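Local atomic coordinates of thermophilic dibenzothiophene desulfurization enzyme C (Paenibacillus sp. A11-2, PDB entry 5XDC), a protein that probably oxidises dibenzothiophene, by way of its sulfoxide, to the sulfone, using reduced FMN and molecular oxygen as a DszC-family flavin monooxygenase. Residues 19-24 / 74-79; 254-259 / 346-351; 314-319 / 339-344. One frame throughout, in Å; residues are numbered along the deposited sequence. Where two conformers were deposited one is given.

Overall arrangement
From the N terminus, helix 16-38 first meets helix 70-83. Interaction 1 (19-24 / 74-79) closes that loop within the N-terminal helical domain before the other two contacts open. Interaction 2 (254-259 / 346-351) joins helix 247-276 to helix 331-363 and closes a long, mostly helical loop. Interaction 3 (314-319 / 339-344) is nested inside it and ties helix 293-324 to the same helix 331-363. The centres of interactions 2 and 3 are about 11 Å apart, and Thr-256 packs against Ala-344. Tyr-74 links the two domains by touching Ile-254 and His-257 of interaction 2 and Ala-317 of interaction 3.

Interaction 1 of 3, residues 19-24 / 74-79; sequences DVATEL and YEAIAE
Ala-21 and Ala-76 meet methyl to methyl, CB to CB at 3.8 Å. The CB of Ala-21 points at helix 70-83, and its CA lies 5.7 Å from the CA of Ala-76. Beside this pair, Thr-22 and Glu-79 cross obliquely. Glu-79 CG lies anti to the backbone N (chi1 176°), which puts it 3.8 Å from Thr-22 OG1. The bend at chi2 then swings the carboxylate to the side of Thr-22, where CD and OE1 also come near OG1. Thr-22 OG1 is not bonded to the glutamate. It hydrogen-bonds to Leu-18 O, one turn back in its own helix.

The two helices run nearly parallel here, with local axes 9.1 Å apart and an angle of 12° between them. Both belong to the all-helical N-terminal domain of the acyl-CoA dehydrogenase fold. Small alanines on the facing sides allow this close approach. Ala-21 also touches Leu-54, while Ile-77, on the far side of helix 70-83, packs on helix 247-276.

The polar link between the segments is a water. It donates to Glu-79 OE1 at 2.7 Å and to Thr-22 O at 2.9 Å, so it bridges a carboxylate and a helix carbonyl. Glu-79 OE1 also has a long, weak ion pair with Arg-29. With an alanine here, the bridging water is likely to lose its carboxylate acceptor, and a gap would probably open beside Thr-22. The side chain of Glu-79 also touches Ala-25, further along helix 16-38.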
loop_
_atom_site.group_PDB
_atom_site.type_symbol
_atom_site.label_atom_id
_atom_site.label_comp_id
_atom_site.label_asym_id
_atom_site.label_seq_id
_atom_site.Cartn_x
_atom_site.Cartn_y
_atom_site.Cartn_z
ATOM N N ASP B 19 -28.867 -22.705 0.943
ATOM C CA ASP B 19 -28.705 -23.641 2.053
ATOM C C ASP B 19 -28.011 -24.924 1.602
ATOM O O ASP B 19 -27.163 -25.464 2.316
ATOM C CB ASP B 19 -30.065 -23.982 2.660
ATOM C CG ASP B 19 -30.719 -22.796 3.348
ATOM O OD1 ASP B 19 -30.032 -21.784 3.583
ATOM O OD2 ASP B 19 -31.922 -22.896 3.671
ATOM N N VAL B 20 -28.387 -25.444 0.434
ATOM C CA VAL B 20 -27.751 -26.659 -0.069
ATOM C C VAL B 20 -26.267 -26.423 -0.289
ATOM O O VAL B 20 -25.434 -27.256 0.074
ATOM C CB VAL B 20 -28.444 -27.127 -1.356
ATOM C CG1 VAL B 20 -27.671 -28.276 -2.017
ATOM C CG2 VAL B 20 -29.871 -27.573 -1.028
ATOM N N ALA B 21 -25.913 -25.282 -0.881
ATOM C CA ALA B 21 -24.502 -24.974 -1.108
ATOM C C ALA B 21 -23.751 -24.832 0.211
ATOM O O ALA B 21 -22.612 -25.306 0.349
ATOM C CB ALA B 21 -24.374 -23.699 -1.945
ATOM N N THR B 22 -24.376 -24.185 1.198
ATOM C CA THR B 22 -23.753 -24.027 2.506
ATOM C C THR B 22 -23.473 -25.379 3.143
ATOM O O THR B 22 -22.396 -25.594 3.716
ATOM C CB THR B 22 -24.644 -23.166 3.408
ATOM O OG1 THR B 22 -24.663 -21.825 2.917
ATOM C CG2 THR B 22 -24.139 -23.144 4.846
ATOM N N GLU B 23 -24.431 -26.306 3.055
ATOM C CA GLU B 23 -24.220 -27.635 3.619
ATOM C C GLU B 23 -23.130 -28.381 2.864
ATOM O O GLU B 23 -22.289 -29.044 3.481
ATOM C CB GLU B 23 -25.526 -28.433 3.609
ATOM C CG GLU B 23 -25.405 -29.817 4.244
ATOM C CD GLU B 23 -24.755 -29.792 5.616
ATOM O OE1 GLU B 23 -23.685 -30.424 5.790
ATOM O OE2 GLU B 23 -25.309 -29.135 6.519
ATOM N N LEU B 24 -23.117 -28.286 1.531
ATOM C CA LEU B 24 -22.025 -28.887 0.763
ATOM C C LEU B 24 -20.673 -28.348 1.236
ATOM O O LEU B 24 -19.741 -29.117 1.506
ATOM C CB LEU B 24 -22.212 -28.622 -0.730
ATOM C CG LEU B 24 -23.245 -29.475 -1.469
ATOM C CD1 LEU B 24 -23.500 -28.874 -2.827
ATOM C CD2 LEU B 24 -22.771 -30.902 -1.609
ATOM N N TYR B 74 -23.693 -17.053 -8.201
ATOM C CA TYR B 74 -22.474 -16.402 -7.726
ATOM C C TYR B 74 -22.300 -16.568 -6.218
ATOM O O TYR B 74 -21.185 -16.815 -5.737
ATOM C CB TYR B 74 -22.488 -14.924 -8.121
ATOM C CG TYR B 74 -22.210 -14.656 -9.583
ATOM C CD1 TYR B 74 -21.005 -15.051 -10.165
ATOM C CD2 TYR B 74 -23.134 -13.990 -10.387
ATOM C CE1 TYR B 74 -20.733 -14.803 -11.503
ATOM C CE2 TYR B 74 -22.867 -13.715 -11.715
ATOM C CZ TYR B 74 -21.665 -14.125 -12.276
ATOM O OH TYR B 74 -21.405 -13.867 -13.592
ATOM N N GLU B 75 -23.383 -16.408 -5.445
ATOM C CA GLU B 75 -23.276 -16.568 -3.997
ATOM C C GLU B 75 -22.883 -17.995 -3.642
ATOM O O GLU B 75 -22.067 -18.222 -2.736
ATOM C CB GLU B 75 -24.597 -16.165 -3.334
ATOM C CG GLU B 75 -24.560 -16.240 -1.817
ATOM C CD GLU B 75 -25.751 -15.561 -1.130
ATOM O OE1 GLU B 75 -25.845 -15.677 0.109
ATOM O OE2 GLU B 75 -26.587 -14.920 -1.812
ATOM N N ALA B 76 -23.447 -18.976 -4.360
ATOM C CA ALA B 76 -23.116 -20.374 -4.110
ATOM C C ALA B 76 -21.660 -20.662 -4.462
ATOM O O ALA B 76 -20.985 -21.416 -3.754
ATOM C CB ALA B 76 -24.044 -21.293 -4.907
ATOM N N ILE B 77 -21.169 -20.080 -5.557
ATOM C CA ILE B 77 -19.762 -20.245 -5.934
ATOM C C ILE B 77 -18.859 -19.743 -4.816
ATOM O O ILE B 77 -17.901 -20.416 -4.414
ATOM C CB ILE B 77 -19.470 -19.507 -7.253
ATOM C CG1 ILE B 77 -20.139 -20.205 -8.445
ATOM C CG2 ILE B 77 -17.964 -19.411 -7.507
ATOM C CD1 ILE B 77 -20.203 -19.373 -9.699
ATOM N N ALA B 78 -19.118 -18.527 -4.337
ATOM C CA ALA B 78 -18.290 -17.959 -3.273
ATOM C C ALA B 78 -18.356 -18.808 -2.012
ATOM O O ALA B 78 -17.340 -19.015 -1.333
ATOM C CB ALA B 78 -18.715 -16.516 -2.982
ATOM N N GLU B 79 -19.539 -19.321 -1.681
ATOM C CA GLU B 79 -19.671 -20.114 -0.463
ATOM C C GLU B 79 -18.858 -21.396 -0.572
ATOM O O GLU B 79 -18.109 -21.756 0.345
ATOM C CB GLU B 79 -21.147 -20.419 -0.203
ATOM C CG GLU B 79 -21.407 -21.330 0.988
ATOM C CD GLU B 79 -20.946 -20.742 2.309
ATOM O OE1 GLU B 79 -20.571 -21.522 3.212
ATOM O OE2 GLU B 79 -20.921 -19.500 2.440
HETATM O O HOH W 1 -20.743 -23.619 4.967
#

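Interaction 2 of 3, residues 254-259 / 346-351; sequences IFTHLY and IVATRL
Tyr-259 turns its ring beside Thr-349 through chi1 -51°, with CG anti to the carbonyl carbon and next to the backbone N. In Thr-256 the methyl branch does the touching: CG2 is anti to the backbone N and meets Ala-348 CB at 3.9 Å. Ala-348 points its CB at helix 247-276. That methyl touches both Thr-256 CG2 and Tyr-259 CB, which reach it from directions roughly at right angles; Tyr-259 CB is 4.0 Å from Ala-348 CB.

The side chains of Tyr-259 and Thr-349 lie alongside each other and point the same way. Tyr-259 CD2 is 3.7 Å from Thr-349 OG1, which approaches the ring obliquely. This is packing. Thr-349 OG1 bonds to Lys-345 O and Thr-256 OG1 to Gln-252 O, each one turn back in its own helix. Both buried hydroxyls are thus satisfied, and the threonines can line an apolar seam. One face of the Tyr-259 ring has Phe-255 O over its centre, 3.2 Å above the plane. At the far end of the ring, Tyr-259 OH hydrogen-bonds to ND1 of His-385, a residue of the indole pocket. The side chain of Tyr-259 lies about 7 Å from a bound indole. The contact therefore lies behind the indole pocket, probably the place of the substrate, and the tyrosine may help position His-385.

The two segments run in the same general direction, crossing at 29° with axes 8.8 Å apart, inside the C-terminal helical domain. Ile-346 and Val-347 also meet Ala-304 and Val-308 of a second subunit. Helix 70-83 packs on Ile-254 and Leu-258, helix 391-404 on Ile-346 and Arg-350, and helix 293-324 on His-257, Val-347 and Leu-351.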
loop_
_atom_site.group_PDB
_atom_site.type_symbol
_atom_site.label_atom_id
_atom_site.label_comp_id
_atom_site.label_asym_id
_atom_site.label_seq_id
_atom_site.Cartn_x
_atom_site.Cartn_y
_atom_site.Cartn_z
ATOM N N ILE B 254 -17.410 -14.848 -12.273
ATOM C CA ILE B 254 -17.225 -16.122 -11.580
ATOM C C ILE B 254 -15.877 -16.132 -10.865
ATOM O O ILE B 254 -15.789 -16.465 -9.681
ATOM C CB ILE B 254 -17.346 -17.305 -12.562
ATOM C CG1 ILE B 254 -18.796 -17.467 -13.015
ATOM C CG2 ILE B 254 -16.862 -18.591 -11.928
ATOM C CD1 ILE B 254 -18.968 -18.422 -14.207
ATOM N N PHE B 255 -14.809 -15.765 -11.582
ATOM C CA PHE B 255 -13.486 -15.728 -10.967
ATOM C C PHE B 255 -13.476 -14.787 -9.770
ATOM O O PHE B 255 -12.892 -15.097 -8.719
ATOM C CB PHE B 255 -12.442 -15.285 -11.989
ATOM C CG PHE B 255 -12.333 -16.175 -13.214
ATOM C CD1 PHE B 255 -12.780 -17.476 -13.188
ATOM C CD2 PHE B 255 -11.744 -15.689 -14.380
ATOM C CE1 PHE B 255 -12.659 -18.294 -14.314
ATOM C CE2 PHE B 255 -11.623 -16.499 -15.507
ATOM C CZ PHE B 255 -12.083 -17.805 -15.466
ATOM N N THR B 256 -14.110 -13.622 -9.920
ATOM C CA THR B 256 -14.180 -12.648 -8.836
ATOM C C THR B 256 -14.759 -13.270 -7.574
ATOM O O THR B 256 -14.253 -13.054 -6.469
ATOM C CB THR B 256 -15.024 -11.452 -9.276
ATOM O OG1 THR B 256 -14.416 -10.818 -10.397
ATOM C CG2 THR B 256 -15.152 -10.418 -8.163
ATOM N N HIS B 257 -15.822 -14.063 -7.719
ATOM C CA HIS B 257 -16.429 -14.705 -6.564
ATOM C C HIS B 257 -15.580 -15.849 -6.000
ATOM O O HIS B 257 -15.680 -16.149 -4.805
ATOM C CB HIS B 257 -17.827 -15.174 -6.952
ATOM C CG HIS B 257 -18.825 -14.058 -6.985
ATOM N ND1 HIS B 257 -18.969 -13.216 -8.066
ATOM C CD2 HIS B 257 -19.684 -13.605 -6.039
ATOM C CE1 HIS B 257 -19.889 -12.305 -7.792
ATOM N NE2 HIS B 257 -20.336 -12.517 -6.569
ATOM N N LEU B 258 -14.743 -16.498 -6.817
ATOM C CA LEU B 258 -13.752 -17.409 -6.255
ATOM C C LEU B 258 -12.829 -16.661 -5.310
ATOM O O LEU B 258 -12.551 -17.126 -4.196
ATOM C CB LEU B 258 -12.924 -18.062 -7.365
ATOM C CG LEU B 258 -13.653 -18.972 -8.358
ATOM C CD1 LEU B 258 -12.666 -19.524 -9.354
ATOM C CD2 LEU B 258 -14.373 -20.099 -7.615
ATOM N N TYR B 259 -12.372 -15.478 -5.733
ATOM C CA TYR B 259 -11.420 -14.713 -4.930
ATOM C C TYR B 259 -12.078 -14.172 -3.671
ATOM O O TYR B 259 -11.485 -14.229 -2.585
ATOM C CB TYR B 259 -10.802 -13.588 -5.764
ATOM C CG TYR B 259 -10.237 -14.054 -7.088
ATOM C CD1 TYR B 259 -9.823 -15.368 -7.283
ATOM C CD2 TYR B 259 -10.128 -13.181 -8.140
ATOM C CE1 TYR B 259 -9.353 -15.786 -8.503
ATOM C CE2 TYR B 259 -9.656 -13.596 -9.368
ATOM C CZ TYR B 259 -9.285 -14.908 -9.544
ATOM O OH TYR B 259 -8.824 -15.291 -10.778
ATOM N N ILE B 346 -10.561 -6.622 -9.970
ATOM C CA ILE B 346 -9.339 -5.939 -9.535
ATOM C C ILE B 346 -9.299 -5.834 -8.014
ATOM O O ILE B 346 -8.307 -6.203 -7.363
ATOM C CB ILE B 346 -9.244 -4.554 -10.201
ATOM C CG1 ILE B 346 -8.990 -4.687 -11.701
ATOM C CG2 ILE B 346 -8.145 -3.704 -9.539
ATOM C CD1 ILE B 346 -9.334 -3.440 -12.480
ATOM N N VAL B 347 -10.388 -5.334 -7.424
ATOM C CA VAL B 347 -10.442 -5.170 -5.977
ATOM C C VAL B 347 -10.348 -6.518 -5.275
ATOM O O VAL B 347 -9.629 -6.667 -4.276
ATOM C CB VAL B 347 -11.720 -4.403 -5.600
ATOM C CG1 VAL B 347 -11.914 -4.390 -4.098
ATOM C CG2 VAL B 347 -11.657 -2.994 -6.155
ATOM N N ALA B 348 -11.075 -7.525 -5.777
ATOM C CA ALA B 348 -11.048 -8.848 -5.159
ATOM C C ALA B 348 -9.672 -9.492 -5.253
ATOM O O ALA B 348 -9.241 -10.167 -4.307
ATOM C CB ALA B 348 -12.081 -9.753 -5.808
ATOM N N THR B 349 -8.965 -9.273 -6.367
ATOM C CA THR B 349 -7.627 -9.827 -6.554
ATOM C C THR B 349 -6.660 -9.232 -5.539
ATOM O O THR B 349 -5.975 -9.963 -4.818
ATOM C CB THR B 349 -7.132 -9.557 -7.978
ATOM O OG1 THR B 349 -7.939 -10.273 -8.929
ATOM C CG2 THR B 349 -5.666 -9.988 -8.150
ATOM N N ARG B 350 -6.588 -7.904 -5.475
ATOM C CA ARG B 350 -5.683 -7.268 -4.521
ATOM C C ARG B 350 -6.014 -7.694 -3.105
ATOM O O ARG B 350 -5.112 -7.993 -2.305
ATOM C CB ARG B 350 -5.763 -5.744 -4.641
ATOM C CG ARG B 350 -5.373 -5.191 -6.012
ATOM C CD ARG B 350 -4.001 -5.671 -6.445
ATOM N NE ARG B 350 -3.458 -4.902 -7.563
ATOM C CZ ARG B 350 -2.492 -5.343 -8.362
ATOM N NH1 ARG B 350 -1.975 -6.551 -8.170
ATOM N NH2 ARG B 350 -2.041 -4.578 -9.351
ATOM N N LEU B 351 -7.308 -7.765 -2.785
ATOM C CA LEU B 351 -7.719 -8.104 -1.428
ATOM C C LEU B 351 -7.269 -9.511 -1.053
ATOM O O LEU B 351 -6.645 -9.717 -0.006
ATOM C CB LEU B 351 -9.244 -7.973 -1.286
ATOM C CG LEU B 351 -9.766 -8.456 0.064
ATOM C CD1 LEU B 351 -9.133 -7.653 1.185
ATOM C CD2 LEU B 351 -11.295 -8.379 0.103
#

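Interaction 3 of 3, residues 314-319 / 339-344; sequences REVALR and VQVASA. With SO4 (sulfate ion), chain K.
Val-316 CG1 and Val-341 CG2 come to 3.5 Å of each other, a tight approach for two methyl groups. The two valine side chains cross at about a right angle. On helix 293-324, Val-316 points its CB at helix 331-363, and CG1, anti to the backbone N (chi1 -175°), makes the contact. Its other methyl, CG2, rests obliquely on Gln-340, 4.1 Å from Gln-340 CB. Both valines also touch Leu-253 of helix 247-276, so this apolar patch joins three helices of the C-terminal domain of the acyl-CoA dehydrogenase fold.

Beside the apolar patch is a polar bridge. A water donates to Gln-340 OE1 at 2.7 Å and to Glu-315 OE2 at 2.9 Å. The same glutamate oxygen forms a salt bridge with Arg-314 of a second subunit, and Gln-340 NE2 hydrogen-bonds to Gln-307 of that subunit. Within helix 331-363, Ser-343 OG bonds back to Val-339 O at 3.0 Å. That carbonyl also accepts from Ser-343 N, and the two donors reach it from opposite faces of its plane.

At the end of segment 314-319, Arg-319 grips a sulfate, probably from the crystallisation liquor. Arg-319 NH1 donates to sulfate O2 at 2.9 Å, nearly straight at 174°, and Arg-319 NH2 donates to sulfate O4 at 3.0 Å. The sulfur lies in the guanidinium plane, at its edge. Arg-326 and Gln-333 also bind the ion. The chemistry is divided: valine packing joins the helices within the chain, the glutamate and glutamine tie them to another subunit of the tetramer, and the sulfate sits apart on Arg-319.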
loop_
_atom_site.group_PDB
_atom_site.type_symbol
_atom_site.label_atom_id
_atom_site.label_comp_id
_atom_site.label_asym_id
_atom_site.label_seq_id
_atom_site.Cartn_x
_atom_site.Cartn_y
_atom_site.Cartn_z
ATOM N N ARG B 314 -22.375 -8.056 -5.401
ATOM C CA ARG B 314 -23.794 -8.369 -5.502
ATOM C C ARG B 314 -24.468 -7.472 -6.530
ATOM O O ARG B 314 -25.308 -7.930 -7.314
ATOM C CB ARG B 314 -24.468 -8.243 -4.132
ATOM C CG ARG B 314 -24.224 -9.439 -3.225
ATOM C CD ARG B 314 -25.024 -9.381 -1.936
ATOM N NE ARG B 314 -24.485 -8.428 -0.963
ATOM C CZ ARG B 314 -23.503 -8.697 -0.107
ATOM N NH1 ARG B 314 -22.924 -9.893 -0.098
ATOM N NH2 ARG B 314 -23.101 -7.766 0.750
ATOM N N GLU B 315 -24.080 -6.198 -6.582
ATOM C CA GLU B 315 -24.711 -5.297 -7.538
ATOM C C GLU B 315 -24.383 -5.696 -8.971
ATOM O O GLU B 315 -25.261 -5.668 -9.844
ATOM C CB GLU B 315 -24.279 -3.852 -7.283
ATOM C CG GLU B 315 -24.831 -2.906 -8.335
ATOM C CD GLU B 315 -24.635 -1.455 -7.983
ATOM O OE1 GLU B 315 -25.391 -0.940 -7.130
ATOM O OE2 GLU B 315 -23.723 -0.838 -8.570
ATOM N N VAL B 316 -23.134 -6.072 -9.238
ATOM C CA VAL B 316 -22.764 -6.452 -10.597
ATOM C C VAL B 316 -23.483 -7.739 -10.987
ATOM O O VAL B 316 -23.885 -7.912 -12.147
ATOM C CB VAL B 316 -21.234 -6.584 -10.728
ATOM C CG1 VAL B 316 -20.841 -6.843 -12.147
ATOM C CG2 VAL B 316 -20.552 -5.301 -10.252
ATOM N N ALA B 317 -23.677 -8.643 -10.022
ATOM C CA ALA B 317 -24.353 -9.907 -10.300
ATOM C C ALA B 317 -25.807 -9.675 -10.721
ATOM O O ALA B 317 -26.313 -10.342 -11.631
ATOM C CB ALA B 317 -24.272 -10.809 -9.073
ATOM N N LEU B 318 -26.487 -8.718 -10.084
ATOM C CA LEU B 318 -27.846 -8.372 -10.502
ATOM C C LEU B 318 -27.875 -7.867 -11.939
ATOM O O LEU B 318 -28.811 -8.165 -12.696
ATOM C CB LEU B 318 -28.423 -7.326 -9.546
ATOM C CG LEU B 318 -28.783 -7.840 -8.156
ATOM C CD1 LEU B 318 -29.060 -6.666 -7.224
ATOM C CD2 LEU B 318 -29.978 -8.767 -8.228
ATOM N N ARG B 319 -26.852 -7.123 -12.346
ATOM C CA ARG B 319 -26.794 -6.629 -13.711
ATOM C C ARG B 319 -26.530 -7.759 -14.703
ATOM O O ARG B 319 -27.086 -7.766 -15.805
ATOM C CB ARG B 319 -25.723 -5.547 -13.819
ATOM C CG ARG B 319 -25.624 -4.913 -15.176
ATOM C CD ARG B 319 -26.967 -4.331 -15.650
ATOM N NE ARG B 319 -26.782 -3.564 -16.873
ATOM C CZ ARG B 319 -27.761 -2.965 -17.544
ATOM N NH1 ARG B 319 -29.005 -3.042 -17.113
ATOM N NH2 ARG B 319 -27.488 -2.284 -18.646
ATOM N N VAL B 339 -16.710 -3.480 -17.712
ATOM C CA VAL B 339 -15.956 -2.558 -16.862
ATOM C C VAL B 339 -16.303 -2.784 -15.394
ATOM O O VAL B 339 -15.420 -2.794 -14.529
ATOM C CB VAL B 339 -16.211 -1.104 -17.307
ATOM C CG1 VAL B 339 -15.630 -0.110 -16.306
ATOM C CG2 VAL B 339 -15.610 -0.870 -18.666
ATOM N N GLN B 340 -17.591 -2.945 -15.080
ATOM C CA GLN B 340 -17.989 -3.168 -13.693
ATOM C C GLN B 340 -17.428 -4.484 -13.159
ATOM O O GLN B 340 -17.020 -4.561 -11.997
ATOM C CB GLN B 340 -19.511 -3.155 -13.556
ATOM C CG GLN B 340 -20.177 -1.777 -13.700
ATOM C CD GLN B 340 -19.816 -0.779 -12.588
ATOM O OE1 GLN B 340 -19.918 -1.076 -11.386
ATOM N NE2 GLN B 340 -19.408 0.420 -12.992
ATOM N N VAL B 341 -17.424 -5.533 -13.991
ATOM C CA VAL B 341 -16.863 -6.822 -13.589
ATOM C C VAL B 341 -15.358 -6.703 -13.384
ATOM O O VAL B 341 -14.811 -7.201 -12.396
ATOM C CB VAL B 341 -17.196 -7.902 -14.637
ATOM C CG1 VAL B 341 -16.383 -9.178 -14.397
ATOM C CG2 VAL B 341 -18.693 -8.216 -14.612
ATOM N N ALA B 342 -14.672 -6.067 -14.327
ATOM C CA ALA B 342 -13.229 -5.885 -14.207
ATOM C C ALA B 342 -12.893 -5.155 -12.918
ATOM O O ALA B 342 -11.955 -5.529 -12.207
ATOM C CB ALA B 342 -12.699 -5.119 -15.411
ATOM N N SER B 343 -13.674 -4.121 -12.591
ATOM C CA SER B 343 -13.429 -3.370 -11.366
ATOM C C SER B 343 -13.560 -4.269 -10.145
ATOM O O SER B 343 -12.699 -4.262 -9.257
ATOM C CB SER B 343 -14.401 -2.194 -11.266
ATOM O OG SER B 343 -14.182 -1.232 -12.286
ATOM N N ALA B 344 -14.640 -5.055 -10.080
ATOM C CA ALA B 344 -14.816 -5.975 -8.971
ATOM C C ALA B 344 -13.677 -6.986 -8.905
ATOM O O ALA B 344 -13.179 -7.304 -7.813
ATOM C CB ALA B 344 -16.162 -6.686 -9.094
HETATM S S SO4 K . -30.809 -0.695 -19.801
HETATM O O1 SO4 K . -31.271 0.622 -19.364
HETATM O O2 SO4 K . -30.978 -1.650 -18.706
HETATM O O3 SO4 K . -31.604 -1.139 -20.949
HETATM O O4 SO4 K . -29.415 -0.565 -20.219
HETATM O O HOH W 2 -22.376 -2.032 -10.806
#